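Local coordinates for Dps family protein (Staphylococcus aureus subsp. aureus, PDB 2D5K), which assembles into a twelve-subunit shell and, like other Dps proteins, probably oxidises and stores iron and takes part in compacting the nucleoid, at residues His42-Phe45 and Glu46-Tyr49; Ala92-Met95 and Val96-Leu99; Tyr23-Leu26 and His27-Trp31; Val136-His139 and Asn140-Lys144. All coordinates share one frame; numbering follows the deposited sequence.

In the fold
Following the chain from the N terminus, contact 3 comes first, on helix 5-32, then contact 1 on helix 38-65, contact 2 at the start of helix 92-120 and contact 4 on helix 123-147. Each closes no more than turns of its own helix, so they run in series and none nests in or crosses another. What joins them is the four-helix bundle. Contact 1 packs against the other three, and contact 2 also meets contacts 3 and 4. Contacts 3 and 4 do not touch; their nearest atoms lie about 6 Å apart. Contacts 1, 3 and 4 also face other subunits of the dodecamer, whereas contact 2 stays within its own chain.

Contact 1 (His42-Phe45 and Glu46-Tyr49); sequences HVKF and EELY
In helix 38-65 of the ferritin-like four-helix bundle, V43 and K44 meet E47 and L48 one turn on, while the carbonyl of F45 meets the Y49 ring. E47 N donates to V43 O at 3.0 Å with an N-H...O angle of 160°, and the CG of E47 lies 3.2 Å from the same oxygen. The K44 chain leaves with CG anti to the backbone N and then bends at chi2 (58°), which swings it across E47 at about a right angle. Its CD comes 3.4 Å from E47 OE1, and its CE lies 3.9 Å from L48 CG. L48 CD1 sits at the edge of the F45 ring, 4.2 Å from F45 CD1. Y49 takes the rarer chi1 of 62°, between the backbone N and the carbonyl carbon; this folds the ring back over E46 CA and brings CD2 to 3.3 Å from F45 O. From there it stacks on H27. H42 instead reaches E61 of a neighbouring subunit, an arrangement consistent with the intersubunit iron site of Dps proteins. The ammonium of K44 stays 5.4 Å (NZ to OE1) from E47, so a lysine methylene meets the carboxylate, and any charge attraction is probably a modest, longer-range one.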
loop_
_atom_site.group_PDB
_atom_site.type_symbol
_atom_site.label_atom_id
_atom_site.label_comp_id
_atom_site.label_asym_id
_atom_site.label_seq_id
_atom_site.Cartn_x
_atom_site.Cartn_y
_atom_site.Cartn_z
ATOM N N HIS B 42 14.694 -3.507 -23.065
ATOM C CA HIS B 42 14.251 -4.788 -22.521
ATOM C C HIS B 42 12.976 -4.542 -21.711
ATOM O O HIS B 42 11.990 -5.271 -21.840
ATOM C CB HIS B 42 15.359 -5.384 -21.638
ATOM C CG HIS B 42 14.990 -6.674 -20.974
ATOM N ND1 HIS B 42 14.866 -6.796 -19.606
ATOM C CD2 HIS B 42 14.736 -7.900 -21.486
ATOM C CE1 HIS B 42 14.551 -8.043 -19.305
ATOM N NE2 HIS B 42 14.467 -8.734 -20.427
ATOM N N VAL B 43 12.996 -3.491 -20.897
ATOM C CA VAL B 43 11.845 -3.142 -20.078
ATOM C C VAL B 43 10.708 -2.552 -20.907
ATOM O O VAL B 43 9.555 -2.947 -20.751
ATOM C CB VAL B 43 12.230 -2.131 -18.976
ATOM C CG1 VAL B 43 10.982 -1.666 -18.237
ATOM C CG2 VAL B 43 13.203 -2.778 -18.008
ATOM N N LYS B 44 11.029 -1.614 -21.791
ATOM C CA LYS B 44 10.004 -0.985 -22.620
ATOM C C LYS B 44 9.205 -2.009 -23.426
ATOM O O LYS B 44 7.987 -1.893 -23.550
ATOM C CB LYS B 44 10.631 0.041 -23.574
ATOM C CG LYS B 44 9.596 0.803 -24.396
ATOM C CD LYS B 44 8.615 1.533 -23.481
ATOM C CE LYS B 44 7.367 2.000 -24.228
ATOM N NZ LYS B 44 7.631 3.070 -25.236
ATOM N N PHE B 45 9.883 -3.011 -23.975
ATOM C CA PHE B 45 9.180 -4.024 -24.754
ATOM C C PHE B 45 8.217 -4.828 -23.886
ATOM O O PHE B 45 7.174 -5.274 -24.367
ATOM C CB PHE B 45 10.172 -4.956 -25.462
ATOM C CG PHE B 45 10.989 -4.273 -26.533
ATOM C CD1 PHE B 45 10.446 -3.237 -27.288
ATOM C CD2 PHE B 45 12.295 -4.673 -26.790
ATOM C CE1 PHE B 45 11.195 -2.607 -28.285
ATOM C CE2 PHE B 45 13.049 -4.052 -27.784
ATOM C CZ PHE B 45 12.498 -3.017 -28.531
ATOM N N GLU B 46 8.554 -5.010 -22.611
ATOM C CA GLU B 46 7.667 -5.746 -21.710
ATOM C C GLU B 46 6.442 -4.893 -21.396
ATOM O O GLU B 46 5.322 -5.394 -21.353
ATOM C CB GLU B 46 8.376 -6.115 -20.403
ATOM C CG GLU B 46 7.499 -6.982 -19.496
ATOM C CD GLU B 46 8.214 -7.492 -18.261
ATOM O OE1 GLU B 46 9.438 -7.735 -18.329
ATOM O OE2 GLU B 46 7.541 -7.672 -17.223
ATOM N N GLU B 47 6.655 -3.602 -21.176
ATOM C CA GLU B 47 5.539 -2.708 -20.888
ATOM C C GLU B 47 4.590 -2.751 -22.081
ATOM O O GLU B 47 3.368 -2.749 -21.924
ATOM C CB GLU B 47 6.042 -1.281 -20.661
ATOM C CG GLU B 47 7.143 -1.185 -19.604
ATOM C CD GLU B 47 7.562 0.247 -19.303
ATOM O OE1 GLU B 47 7.650 1.059 -20.249
ATOM O OE2 GLU B 47 7.817 0.556 -18.120
ATOM N N LEU B 48 5.164 -2.805 -23.279
ATOM C CA LEU B 48 4.367 -2.859 -24.493
ATOM C C LEU B 48 3.583 -4.157 -24.648
ATOM O O LEU B 48 2.411 -4.117 -25.028
ATOM C CB LEU B 48 5.255 -2.633 -25.725
ATOM C CG LEU B 48 5.774 -1.197 -25.851
ATOM C CD1 LEU B 48 6.803 -1.106 -26.966
ATOM C CD2 LEU B 48 4.599 -0.257 -26.120
ATOM N N TYR B 49 4.186 -5.315 -24.377
ATOM C CA TYR B 49 3.382 -6.513 -24.540
ATOM C C TYR B 49 2.344 -6.651 -23.432
ATOM O O TYR B 49 1.299 -7.254 -23.646
ATOM C CB TYR B 49 4.223 -7.801 -24.724
ATOM C CG TYR B 49 5.162 -8.263 -23.620
ATOM C CD1 TYR B 49 4.695 -8.591 -22.342
ATOM C CD2 TYR B 49 6.512 -8.479 -23.899
ATOM C CE1 TYR B 49 5.564 -9.135 -21.373
ATOM C CE2 TYR B 49 7.379 -9.013 -22.947
ATOM C CZ TYR B 49 6.904 -9.340 -21.691
ATOM O OH TYR B 49 7.782 -9.874 -20.770
#

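Contact 2 (Ala92-Met95 and Val96-Leu99); sequences AEQM and VEEL
E93 sends its CG anti to the backbone N (chi1 -175°) and then turns at chi2, while E97 points back along the helix with CG anti to its carbonyl carbon (chi1 -66°) and an extended chain. The two carboxylates are thereby brought side by side, their planes turned 41° apart. The model places E93 OE1 only 2.6 Å from E97 OE1, but the neighbouring atoms clash, so the exact separation is doubtful; both side chains also touch a crystal neighbour, and nothing can be rested on the distance. E97 N donates to E93 O at 2.9 Å, and E97 CG rests 3.0 Å from that oxygen. V96 lays its CG2 branch 3.4 Å from A92 O, and L99 CG sits at the same 3.4 Å from M95 O. On the polar flank the carboxylate of E98 leads away from the first segment: OE2 forms a salt bridge with K25 and OE1 bonds to Y90. Q94 OE1 accepts from the backbone N of S91, one of the two reciprocal bonds of a capping box, with S91 at the N-cap position. M95, V96 and L99 turn inward to F29, F45 and F143 on the other three long helices. The arrangement is that of an amphipathic opening turn in a four-helix bundle, its acidic face outermost and its apolar face in the core.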
loop_
_atom_site.group_PDB
_atom_site.type_symbol
_atom_site.label_atom_id
_atom_site.label_comp_id
_atom_site.label_asym_id
_atom_site.label_seq_id
_atom_site.Cartn_x
_atom_site.Cartn_y
_atom_site.Cartn_z
ATOM N N ALA B 92 18.781 -3.492 -32.147
ATOM C CA ALA B 92 17.808 -2.747 -31.349
ATOM C C ALA B 92 17.149 -1.671 -32.210
ATOM O O ALA B 92 15.937 -1.473 -32.160
ATOM C CB ALA B 92 18.491 -2.107 -30.147
ATOM N N GLU B 93 17.955 -0.976 -33.005
ATOM C CA GLU B 93 17.431 0.074 -33.866
ATOM C C GLU B 93 16.416 -0.481 -34.864
ATOM O O GLU B 93 15.362 0.113 -35.082
ATOM C CB GLU B 93 18.581 0.764 -34.610
ATOM C CG GLU B 93 18.150 1.949 -35.453
ATOM C CD GLU B 93 18.365 1.718 -36.932
ATOM O OE1 GLU B 93 17.897 0.679 -37.447
ATOM O OE2 GLU B 93 18.996 2.578 -37.582
ATOM N N GLN B 94 16.726 -1.625 -35.464
ATOM C CA GLN B 94 15.822 -2.232 -36.438
ATOM C C GLN B 94 14.529 -2.693 -35.773
ATOM O O GLN B 94 13.466 -2.687 -36.389
ATOM C CB GLN B 94 16.509 -3.404 -37.143
ATOM C CG GLN B 94 17.738 -2.984 -37.936
ATOM C CD GLN B 94 18.486 -4.158 -38.535
ATOM O OE1 GLN B 94 18.669 -5.189 -37.888
ATOM N NE2 GLN B 94 18.938 -4.000 -39.776
ATOM N N MET B 95 14.617 -3.091 -34.509
ATOM C CA MET B 95 13.424 -3.526 -33.792
ATOM C C MET B 95 12.499 -2.333 -33.587
ATOM O O MET B 95 11.298 -2.418 -33.838
ATOM C CB MET B 95 13.796 -4.111 -32.427
ATOM C CG MET B 95 14.577 -5.410 -32.498
ATOM S SD MET B 95 14.999 -5.996 -30.847
ATOM C CE MET B 95 15.513 -7.678 -31.220
ATOM N N VAL B 96 13.063 -1.221 -33.130
ATOM C CA VAL B 96 12.265 -0.025 -32.890
ATOM C C VAL B 96 11.713 0.503 -34.210
ATOM O O VAL B 96 10.577 0.967 -34.269
ATOM C CB VAL B 96 13.092 1.060 -32.169
ATOM C CG1 VAL B 96 12.258 2.317 -31.975
ATOM C CG2 VAL B 96 13.561 0.531 -30.824
ATOM N N GLU B 97 12.507 0.416 -35.275
ATOM C CA GLU B 97 12.045 0.870 -36.581
ATOM C C GLU B 97 10.829 0.056 -37.018
ATOM O O GLU B 97 9.844 0.616 -37.495
ATOM C CB GLU B 97 13.151 0.729 -37.636
ATOM C CG GLU B 97 14.348 1.634 -37.419
ATOM C CD GLU B 97 15.386 1.505 -38.524
ATOM O OE1 GLU B 97 15.731 0.359 -38.883
ATOM O OE2 GLU B 97 15.861 2.547 -39.024
ATOM N N GLU B 98 10.891 -1.263 -36.856
ATOM C CA GLU B 98 9.770 -2.098 -37.264
ATOM C C GLU B 98 8.534 -1.852 -36.411
ATOM O O GLU B 98 7.421 -1.813 -36.929
ATOM C CB GLU B 98 10.126 -3.586 -37.218
ATOM C CG GLU B 98 8.986 -4.454 -37.748
ATOM C CD GLU B 98 9.431 -5.830 -38.182
ATOM O OE1 GLU B 98 10.343 -5.920 -39.031
ATOM O OE2 GLU B 98 8.863 -6.822 -37.685
ATOM N N LEU B 99 8.718 -1.692 -35.105
ATOM C CA LEU B 99 7.570 -1.430 -34.246
ATOM C C LEU B 99 6.945 -0.101 -34.658
ATOM O O LEU B 99 5.721 0.043 -34.672
ATOM C CB LEU B 99 7.991 -1.377 -32.776
ATOM C CG LEU B 99 8.369 -2.719 -32.146
ATOM C CD1 LEU B 99 8.798 -2.492 -30.705
ATOM C CD2 LEU B 99 7.176 -3.673 -32.206
#

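Contact 3 (Tyr23-Leu26 and His27-Trp31); sequences YTKL and HNFHW
H27 and Y23 form the tight part of this turn of helix 5-32, the first helix of the ferritin-like four-helix bundle. With chi1 at -90°, the imidazole swings back along the helix until ND1 donates to Y23 O at 2.8 Å, almost straight at 171°. The oxygen lies in the plane of the imidazole, yet ND1 sits above the carbonyl plane; H27 N, 3.3 Å from Y23 O, approaches from the opposite face. One carbonyl thus grips the residue twice and fixes the rotation of the ring. The same swing sets CE1 over one face of the Y23 phenol, 3.3 Å from CZ. The two rings are oblique, with planes at 56°. Around the helix, K25 and F29 run side by side, CG of K25 standing over the ring face 4.0 Å from its centroid in a CH-pi contact. Beyond it, NZ forms salt bridges with E98 and D102, so the chain is held at CG by the ring and at NZ by the carboxylates.

Between the two segments T24 and N28 are the looser pair, linked mainly by the backbone bond from N28 N to T24 O at 3.0 Å. Their side chains turn to a neighbouring subunit, T24 packing on L74 and N28 ND2 bonding to G72 O of that chain, whose own Y23 faces the partly exposed Y23 here. Towards the end of the helix H30 ND1 bonds to H42 O, and a face of the W31 indole lies over H27 O, which stands 3.1 Å from the ring plane.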
loop_
_atom_site.group_PDB
_atom_site.type_symbol
_atom_site.label_atom_id
_atom_site.label_comp_id
_atom_site.label_asym_id
_atom_site.label_seq_id
_atom_site.Cartn_x
_atom_site.Cartn_y
_atom_site.Cartn_z
ATOM N N TYR B 23 2.012 -9.269 -29.513
ATOM C CA TYR B 23 2.317 -9.740 -28.164
ATOM C C TYR B 23 3.559 -10.629 -28.177
ATOM O O TYR B 23 4.470 -10.463 -27.362
ATOM C CB TYR B 23 1.125 -10.527 -27.612
ATOM C CG TYR B 23 1.340 -11.078 -26.223
ATOM C CD1 TYR B 23 1.277 -10.250 -25.100
ATOM C CD2 TYR B 23 1.615 -12.430 -26.031
ATOM C CE1 TYR B 23 1.482 -10.761 -23.816
ATOM C CE2 TYR B 23 1.823 -12.949 -24.757
ATOM C CZ TYR B 23 1.755 -12.113 -23.657
ATOM O OH TYR B 23 1.957 -12.636 -22.400
ATOM N N THR B 24 3.594 -11.573 -29.108
ATOM C CA THR B 24 4.731 -12.479 -29.214
ATOM C C THR B 24 5.939 -11.804 -29.866
ATOM O O THR B 24 7.079 -12.063 -29.478
ATOM C CB THR B 24 4.334 -13.763 -29.979
ATOM O OG1 THR B 24 3.477 -14.553 -29.142
ATOM C CG2 THR B 24 5.563 -14.590 -30.348
ATOM N N LYS B 25 5.706 -10.928 -30.838
ATOM C CA LYS B 25 6.836 -10.251 -31.464
ATOM C C LYS B 25 7.537 -9.383 -30.426
ATOM O O LYS B 25 8.763 -9.249 -30.445
ATOM C CB LYS B 25 6.395 -9.386 -32.653
ATOM C CG LYS B 25 7.573 -8.649 -33.282
ATOM C CD LYS B 25 7.399 -8.373 -34.771
ATOM C CE LYS B 25 6.406 -7.273 -35.045
ATOM N NZ LYS B 25 6.420 -6.909 -36.500
ATOM N N LEU B 26 6.763 -8.803 -29.511
ATOM C CA LEU B 26 7.340 -7.964 -28.468
ATOM C C LEU B 26 8.133 -8.808 -27.473
ATOM O O LEU B 26 9.081 -8.320 -26.872
ATOM C CB LEU B 26 6.248 -7.161 -27.755
ATOM C CG LEU B 26 5.715 -5.975 -28.566
ATOM C CD1 LEU B 26 4.389 -5.497 -27.988
ATOM C CD2 LEU B 26 6.742 -4.851 -28.557
ATOM N N HIS B 27 7.745 -10.069 -27.289
ATOM C CA HIS B 27 8.496 -10.948 -26.398
ATOM C C HIS B 27 9.826 -11.237 -27.080
ATOM O O HIS B 27 10.878 -11.239 -26.445
ATOM C CB HIS B 27 7.759 -12.269 -26.157
ATOM C CG HIS B 27 6.829 -12.233 -24.986
ATOM N ND1 HIS B 27 5.613 -11.586 -25.019
ATOM C CD2 HIS B 27 6.951 -12.746 -23.738
ATOM C CE1 HIS B 27 5.025 -11.702 -23.840
ATOM N NE2 HIS B 27 5.816 -12.402 -23.046
ATOM N N ASN B 28 9.762 -11.479 -28.385
ATOM C CA ASN B 28 10.955 -11.758 -29.177
ATOM C C ASN B 28 11.944 -10.601 -29.037
ATOM O O ASN B 28 13.122 -10.812 -28.743
ATOM C CB ASN B 28 10.558 -11.955 -30.645
ATOM C CG ASN B 28 11.747 -12.240 -31.546
ATOM O OD1 ASN B 28 12.659 -11.423 -31.665
ATOM N ND2 ASN B 28 11.739 -13.408 -32.191
ATOM N N PHE B 29 11.467 -9.375 -29.233
ATOM C CA PHE B 29 12.343 -8.212 -29.125
ATOM C C PHE B 29 12.845 -8.056 -27.689
ATOM O O PHE B 29 13.995 -7.693 -27.459
ATOM C CB PHE B 29 11.612 -6.945 -29.591
ATOM C CG PHE B 29 11.352 -6.902 -31.083
ATOM C CD1 PHE B 29 11.788 -7.933 -31.915
ATOM C CD2 PHE B 29 10.672 -5.827 -31.650
ATOM C CE1 PHE B 29 11.550 -7.896 -33.291
ATOM C CE2 PHE B 29 10.430 -5.779 -33.026
ATOM C CZ PHE B 29 10.871 -6.819 -33.846
ATOM N N HIS B 30 11.968 -8.344 -26.733
ATOM C CA HIS B 30 12.284 -8.276 -25.308
ATOM C C HIS B 30 13.451 -9.220 -24.990
ATOM O O HIS B 30 14.336 -8.890 -24.201
ATOM C CB HIS B 30 11.016 -8.667 -24.527
ATOM C CG HIS B 30 11.224 -8.946 -23.069
ATOM N ND1 HIS B 30 11.516 -7.962 -22.148
ATOM C CD2 HIS B 30 11.072 -10.090 -22.357
ATOM C CE1 HIS B 30 11.527 -8.484 -20.934
ATOM N NE2 HIS B 30 11.262 -9.773 -21.033
ATOM N N TRP B 31 13.462 -10.388 -25.629
ATOM C CA TRP B 31 14.506 -11.378 -25.387
ATOM C C TRP B 31 15.782 -11.179 -26.190
ATOM O O TRP B 31 16.885 -11.341 -25.668
ATOM C CB TRP B 31 13.985 -12.792 -25.693
ATOM C CG TRP B 31 12.810 -13.219 -24.862
ATOM C CD1 TRP B 31 12.569 -12.903 -23.557
ATOM C CD2 TRP B 31 11.731 -14.067 -25.277
ATOM N NE1 TRP B 31 11.403 -13.499 -23.132
ATOM C CE2 TRP B 31 10.870 -14.220 -24.167
ATOM C CE3 TRP B 31 11.409 -14.714 -26.478
ATOM C CZ2 TRP B 31 9.703 -14.994 -24.221
ATOM C CZ3 TRP B 31 10.246 -15.487 -26.534
ATOM C CH2 TRP B 31 9.408 -15.616 -25.409
#

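Contact 4 (Val136-His139 and Asn140-Lys144); sequences VDKH and NWMFK
N140 donates its backbone N to V136 O at 2.9 Å, and its side chain reaches D137 through a water, which accepts from ND2 (3.1 Å) and donates to D137 OD1 (2.7 Å). The amide is also bonded to S100 and T104 on helix 92-120, while D137 shares its load, OD1 bonding to S107 and OD2 forming a salt bridge with R62 of a neighbouring subunit. Next, W141 brings CE3 to 3.5 Å from K138 O at an oblique angle, and its indole meets H42 of another subunit. M142 then lies alongside K138, both chains extended and pointing the same way, with M142 CE 4.1 Å from K138 CE; the lysine methylene gives the terminal methyl of M142 an apolar neighbour. F143, its CG anti to the carbonyl carbon (chi1 -62°), lays one ring face over H139 O, 3.3 Å from CG, and CZ comes 4.0 Å from H139 CB, whose imidazole turns its NE2 to E51. That carbonyl oxygen is also bound by F143 N at 2.8 Å. Polar, intersubunit and core faces thus wind around helix 123-147, as expected of the closing helix of a ferritin-like bundle in a Dps shell.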
loop_
_atom_site.group_PDB
_atom_site.type_symbol
_atom_site.label_atom_id
_atom_site.label_comp_id
_atom_site.label_asym_id
_atom_site.label_seq_id
_atom_site.Cartn_x
_atom_site.Cartn_y
_atom_site.Cartn_z
ATOM N N VAL B 136 -1.191 4.128 -29.130
ATOM C CA VAL B 136 -0.368 3.769 -30.283
ATOM C C VAL B 136 0.395 4.987 -30.809
ATOM O O VAL B 136 1.610 4.928 -31.045
ATOM C CB VAL B 136 -1.244 3.166 -31.412
ATOM C CG1 VAL B 136 -0.463 3.110 -32.724
ATOM C CG2 VAL B 136 -1.699 1.760 -31.009
ATOM N N ASP B 137 -0.309 6.098 -30.988
ATOM C CA ASP B 137 0.325 7.314 -31.491
ATOM C C ASP B 137 1.369 7.861 -30.524
ATOM O O ASP B 137 2.421 8.348 -30.939
ATOM C CB ASP B 137 -0.728 8.394 -31.768
ATOM C CG ASP B 137 -1.583 8.080 -32.984
ATOM O OD1 ASP B 137 -1.233 7.147 -33.738
ATOM O OD2 ASP B 137 -2.601 8.779 -33.193
ATOM N N LYS B 138 1.072 7.788 -29.232
ATOM C CA LYS B 138 1.993 8.279 -28.214
ATOM C C LYS B 138 3.281 7.462 -28.253
ATOM O O LYS B 138 4.381 8.017 -28.280
ATOM C CB LYS B 138 1.338 8.172 -26.835
ATOM C CG LYS B 138 2.153 8.755 -25.700
ATOM C CD LYS B 138 1.357 8.690 -24.400
ATOM C CE LYS B 138 2.107 9.342 -23.249
ATOM N NZ LYS B 138 1.336 9.254 -21.967
ATOM N N HIS B 139 3.142 6.141 -28.257
ATOM C CA HIS B 139 4.310 5.267 -28.312
ATOM C C HIS B 139 5.099 5.511 -29.594
ATOM O O HIS B 139 6.328 5.515 -29.585
ATOM C CB HIS B 139 3.893 3.796 -28.280
ATOM C CG HIS B 139 3.385 3.334 -26.951
ATOM N ND1 HIS B 139 4.126 3.441 -25.793
ATOM C CD2 HIS B 139 2.221 2.738 -26.603
ATOM C CE1 HIS B 139 3.438 2.927 -24.788
ATOM N NE2 HIS B 139 2.280 2.494 -25.253
ATOM N N ASN B 140 4.387 5.709 -30.699
ATOM C CA ASN B 140 5.059 5.921 -31.971
ATOM C C ASN B 140 5.917 7.180 -31.934
ATOM O O ASN B 140 7.020 7.197 -32.478
ATOM C CB ASN B 140 4.041 5.991 -33.111
ATOM C CG ASN B 140 4.623 5.524 -34.432
ATOM O OD1 ASN B 140 5.769 5.072 -34.489
ATOM N ND2 ASN B 140 3.838 5.623 -35.495
ATOM N N TRP B 141 5.422 8.235 -31.291
ATOM C CA TRP B 141 6.212 9.456 -31.186
ATOM C C TRP B 141 7.499 9.120 -30.433
ATOM O O TRP B 141 8.584 9.554 -30.816
ATOM C CB TRP B 141 5.436 10.554 -30.442
ATOM C CG TRP B 141 6.329 11.478 -29.662
ATOM C CD1 TRP B 141 7.363 12.232 -30.150
ATOM C CD2 TRP B 141 6.333 11.665 -28.242
ATOM N NE1 TRP B 141 8.017 12.864 -29.119
ATOM C CE2 TRP B 141 7.407 12.533 -27.938
ATOM C CE3 TRP B 141 5.535 11.179 -27.196
ATOM C CZ2 TRP B 141 7.706 12.924 -26.627
ATOM C CZ3 TRP B 141 5.834 11.571 -25.892
ATOM C CH2 TRP B 141 6.911 12.432 -25.621
ATOM N N MET B 142 7.381 8.343 -29.360
ATOM C CA MET B 142 8.561 7.960 -28.589
ATOM C C MET B 142 9.531 7.131 -29.439
ATOM O O MET B 142 10.740 7.361 -29.393
ATOM C CB MET B 142 8.152 7.179 -27.335
ATOM C CG MET B 142 7.264 7.977 -26.392
ATOM S SD MET B 142 6.895 7.082 -24.874
ATOM C CE MET B 142 6.000 8.343 -23.959
ATOM N N PHE B 143 9.013 6.178 -30.215
ATOM C CA PHE B 143 9.876 5.356 -31.067
ATOM C C PHE B 143 10.628 6.244 -32.053
ATOM O O PHE B 143 11.845 6.116 -32.218
ATOM C CB PHE B 143 9.074 4.329 -31.879
ATOM C CG PHE B 143 8.316 3.332 -31.044
ATOM C CD1 PHE B 143 8.800 2.917 -29.808
ATOM C CD2 PHE B 143 7.124 2.786 -31.516
ATOM C CE1 PHE B 143 8.106 1.971 -29.048
ATOM C CE2 PHE B 143 6.421 1.837 -30.765
ATOM C CZ PHE B 143 6.916 1.431 -29.528
ATOM N N LYS B 144 9.897 7.135 -32.716
ATOM C CA LYS B 144 10.507 8.034 -33.693
ATOM C C LYS B 144 11.540 8.957 -33.065
ATOM O O LYS B 144 12.534 9.306 -33.703
ATOM C CB LYS B 144 9.432 8.862 -34.395
ATOM C CG LYS B 144 8.489 8.033 -35.255
ATOM C CD LYS B 144 7.405 8.909 -35.865
ATOM C CE LYS B 144 6.451 8.103 -36.726
ATOM N NZ LYS B 144 5.413 8.985 -37.340
HETATM O O HOH W 1 1.152 7.032 -35.058
#